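Local structure of branched-chain-amino-acid aminotransferase (Pseudomonas sp. UW4, 6JIF) at residues Tyr35-Thr38 and Asp39-Leu43. The protein catalyses the reversible transfer of amino groups between branched-chain amino acids and 2-oxo acids, using pyridoxal 5'-phosphate as cofactor. Sequence-based numbering, arbitrary orientation.
Sequences YIKT and DKRYL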
ATOM      1  N   TYR B  35      -8.078 -19.848  -2.128  1.00 23.67           N
ATOM      2  CA  TYR B  35      -6.841 -20.312  -2.726  1.00 21.74           C
ATOM      3  C   TYR B  35      -6.799 -21.829  -2.703  1.00 24.37           C
ATOM      4  O   TYR B  35      -6.997 -22.442  -1.652  1.00 24.96           O
ATOM      5  CB  TYR B  35      -5.616 -19.759  -2.002  1.00 20.97           C
ATOM      6  CG  TYR B  35      -4.335 -20.202  -2.718  1.00 20.27           C
ATOM      7  CD1 TYR B  35      -3.761 -21.449  -2.450  1.00 21.91           C
ATOM      8  CD2 TYR B  35      -3.724 -19.390  -3.669  1.00 22.18           C
ATOM      9  CE1 TYR B  35      -2.612 -21.853  -3.074  1.00 24.01           C
ATOM     10  CE2 TYR B  35      -2.588 -19.791  -4.305  1.00 20.94           C
ATOM     11  CZ  TYR B  35      -2.036 -21.022  -4.007  1.00 22.49           C
ATOM     12  OH  TYR B  35      -0.876 -21.418  -4.645  1.00 26.17           O
ATOM     13  N   ILE B  36      -6.530 -22.420  -3.875  1.00 21.09           N
ATOM     14  CA  ILE B  36      -6.239 -23.839  -4.046  1.00 25.85           C
ATOM     15  C   ILE B  36      -4.994 -23.926  -4.928  1.00 32.66           C
ATOM     16  O   ILE B  36      -4.849 -23.145  -5.873  1.00 32.49           O
ATOM     17  CB  ILE B  36      -7.440 -24.560  -4.686  1.00 31.01           C
ATOM     18  CG1 ILE B  36      -8.575 -24.747  -3.655  1.00 33.85           C
ATOM     19  CG2 ILE B  36      -7.049 -25.921  -5.254  1.00 36.84           C
ATOM     20  CD1 ILE B  36      -9.989 -24.617  -4.252  1.00 33.90           C
ATOM     21  N   LYS B  37      -4.065 -24.832  -4.609  1.00 30.10           N
ATOM     22  CA  LYS B  37      -2.820 -24.914  -5.392  1.00 28.91           C
ATOM     23  C   LYS B  37      -3.056 -25.728  -6.669  1.00 29.54           C
ATOM     24  O   LYS B  37      -3.380 -26.924  -6.621  1.00 26.86           O
ATOM     25  CB  LYS B  37      -1.673 -25.487  -4.568  1.00 32.91           C
ATOM     26  CG  LYS B  37      -0.355 -25.589  -5.316  1.00 22.45           C
ATOM     27  CD  LYS B  37       0.631 -26.412  -4.496  1.00 33.99           C
ATOM     28  CE  LYS B  37       1.981 -26.415  -5.157  1.00 39.92           C
ATOM     29  NZ  LYS B  37       2.941 -27.246  -4.373  1.00 43.47           N
ATOM     30  N   THR B  38      -2.952 -25.048  -7.799  1.00 23.80           N
ATOM     31  CA  THR B  38      -3.044 -25.662  -9.104  1.00 34.59           C
ATOM     32  C   THR B  38      -1.649 -26.120  -9.537  1.00 34.34           C
ATOM     33  O   THR B  38      -0.656 -25.906  -8.841  1.00 28.31           O
ATOM     34  CB  THR B  38      -3.697 -24.666 -10.075  1.00 26.41           C
ATOM     35  OG1 THR B  38      -2.996 -23.426 -10.004  1.00 27.30           O
ATOM     36  CG2 THR B  38      -5.185 -24.454  -9.678  1.00 22.79           C
ATOM     37  N   ASP B  39      -1.574 -26.712 -10.722  1.00 29.60           N
ATOM     38  CA  ASP B  39      -0.398 -27.472 -11.141  1.00 23.41           C
ATOM     39  C   ASP B  39       0.779 -26.574 -11.524  1.00 27.08           C
ATOM     40  O   ASP B  39       1.900 -26.798 -11.060  1.00 28.20           O
ATOM     41  CB  ASP B  39      -0.763 -28.359 -12.310  1.00 28.52           C
ATOM     42  CG  ASP B  39      -1.598 -29.534 -11.890  1.00 34.13           C
ATOM     43  OD1 ASP B  39      -1.655 -29.845 -10.674  1.00 32.53           O
ATOM     44  OD2 ASP B  39      -2.210 -30.134 -12.777  1.00 37.13           O
ATOM     45  N   LYS B  40       0.559 -25.577 -12.389  1.00 24.17           N
ATOM     46  CA  LYS B  40       1.652 -24.736 -12.891  1.00 22.85           C
ATOM     47  C   LYS B  40       1.273 -23.274 -12.810  1.00 23.96           C
ATOM     48  O   LYS B  40       0.115 -22.898 -13.011  1.00 25.60           O
ATOM     49  CB  LYS B  40       2.022 -25.040 -14.369  1.00 23.50           C
ATOM     50  CG  LYS B  40       2.191 -26.468 -14.736  1.00 26.45           C
ATOM     51  CD  LYS B  40       3.636 -26.857 -14.728  1.00 33.75           C
ATOM     52  CE  LYS B  40       3.884 -28.059 -15.644  1.00 41.03           C
ATOM     53  NZ  LYS B  40       5.220 -28.610 -15.414  1.00 45.63           N
ATOM     54  N   ARG B  41       2.267 -22.438 -12.602  1.00 22.39           N
ATOM     55  CA  ARG B  41       2.066 -21.004 -12.695  1.00 20.36           C
ATOM     56  C   ARG B  41       3.147 -20.423 -13.591  1.00 17.20           C
ATOM     57  O   ARG B  41       4.165 -21.054 -13.841  1.00 19.74           O
ATOM     58  CB  ARG B  41       2.048 -20.285 -11.287  1.00 17.74           C
ATOM     59  CG  ARG B  41       3.298 -20.440 -10.400  1.00 21.62           C
ATOM     60  CD  ARG B  41       3.274 -21.740  -9.589  1.00 27.98           C
ATOM     61  NE  ARG B  41       2.051 -21.781  -8.781  1.00 29.32           N
ATOM     62  CZ  ARG B  41       1.266 -22.847  -8.630  1.00 29.89           C
ATOM     63  NH1 ARG B  41       1.580 -24.015  -9.191  1.00 26.00           N
ATOM     64  NH2 ARG B  41       0.147 -22.727  -7.905  1.00 26.34           N
ATOM     65  N   TYR B  42       2.856 -19.246 -14.131  1.00 21.51           N
ATOM     66  CA  TYR B  42       3.833 -18.483 -14.905  1.00 23.40           C
ATOM     67  C   TYR B  42       4.745 -17.643 -14.019  1.00 21.12           C
ATOM     68  O   TYR B  42       4.304 -16.983 -13.055  1.00 15.72           O
ATOM     69  CB  TYR B  42       3.084 -17.570 -15.875  1.00 20.76           C
ATOM     70  CG  TYR B  42       3.957 -16.811 -16.801  1.00 20.92           C
ATOM     71  CD1 TYR B  42       4.357 -17.361 -17.973  1.00 20.38           C
ATOM     72  CD2 TYR B  42       4.310 -15.489 -16.524  1.00 21.28           C
ATOM     73  CE1 TYR B  42       5.157 -16.642 -18.867  1.00 21.12           C
ATOM     74  CE2 TYR B  42       5.107 -14.752 -17.401  1.00 18.33           C
ATOM     75  CZ  TYR B  42       5.526 -15.344 -18.569  1.00 25.04           C
ATOM     76  OH  TYR B  42       6.300 -14.674 -19.480  1.00 30.14           O
ATOM     77  N   LEU B  43       6.015 -17.591 -14.401  1.00 21.60           N
ATOM     78  CA  LEU B  43       6.999 -16.834 -13.642  1.00 19.42           C
ATOM     79  C   LEU B  43       8.004 -16.204 -14.610  1.00 20.73           C
ATOM     80  O   LEU B  43       8.605 -16.903 -15.426  1.00 24.57           O
ATOM     81  CB  LEU B  43       7.719 -17.738 -12.638  1.00 25.04           C
ATOM     82  CG  LEU B  43       8.765 -17.106 -11.707  1.00 22.38           C
ATOM     83  CD1 LEU B  43       8.163 -16.141 -10.700  1.00 29.46           C
ATOM     84  CD2 LEU B  43       9.457 -18.254 -11.008  1.00 28.85           C
TER
HETATM   85  O   HOH W   1      -1.401 -21.690 -11.008  1.00 17.59           O
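The guanidinium of Arg-41 meets the carbonyl oxygen of Thr-38 at its edge, with the carbonyl oxygen of Asp-39 also in its plane, while one face carries a water whose oxygen sits 3.6 Å above that plane, toward the rim. Tyr-35 OH and Lys-37 CG approach NH2 obliquely, and the tyrosine ring is turned 40° from the guanidinium plane. NH1 of Arg-41 gives the main bond, 2.9 Å to Thr-38 O and nearly straight at 161°; NH2 adds a weak one of 3.4 Å to that same oxygen. The donor NH1 stands above the carbonyl plane of Thr-38, although the oxygen lies almost flat with the guanidinium. To get there the arginine folds back: CG sits between the backbone N and the carbonyl carbon (chi1 58°), and kinks at the next two bonds carry the guanidinium back to the inner side of the turn.

The face water closes a second bridge, donating to Thr-38 OG1 at 2.6 Å and to Lys-40 O at 2.8 Å; OG1 is also hydrogen-bonded to Cys-171 O. Outside the turn, Glu-66 of the second subunit uses OE2 for a salt bridge to Arg-41 NH2 and a hydrogen bond from Tyr-35 OH. A leucine in place of Arg-41 would probably leave Thr-38 O without these donors and that glutamate without its charged mate. The turn, closed by the Arg-41 hydrogen bond to the carbonyl three residues back, leads into strand 41-47, between strands 50-57 and 164-174, starting the antiparallel sheet of a class IV (fold type IV) aminotransferase at its contact with the second subunit.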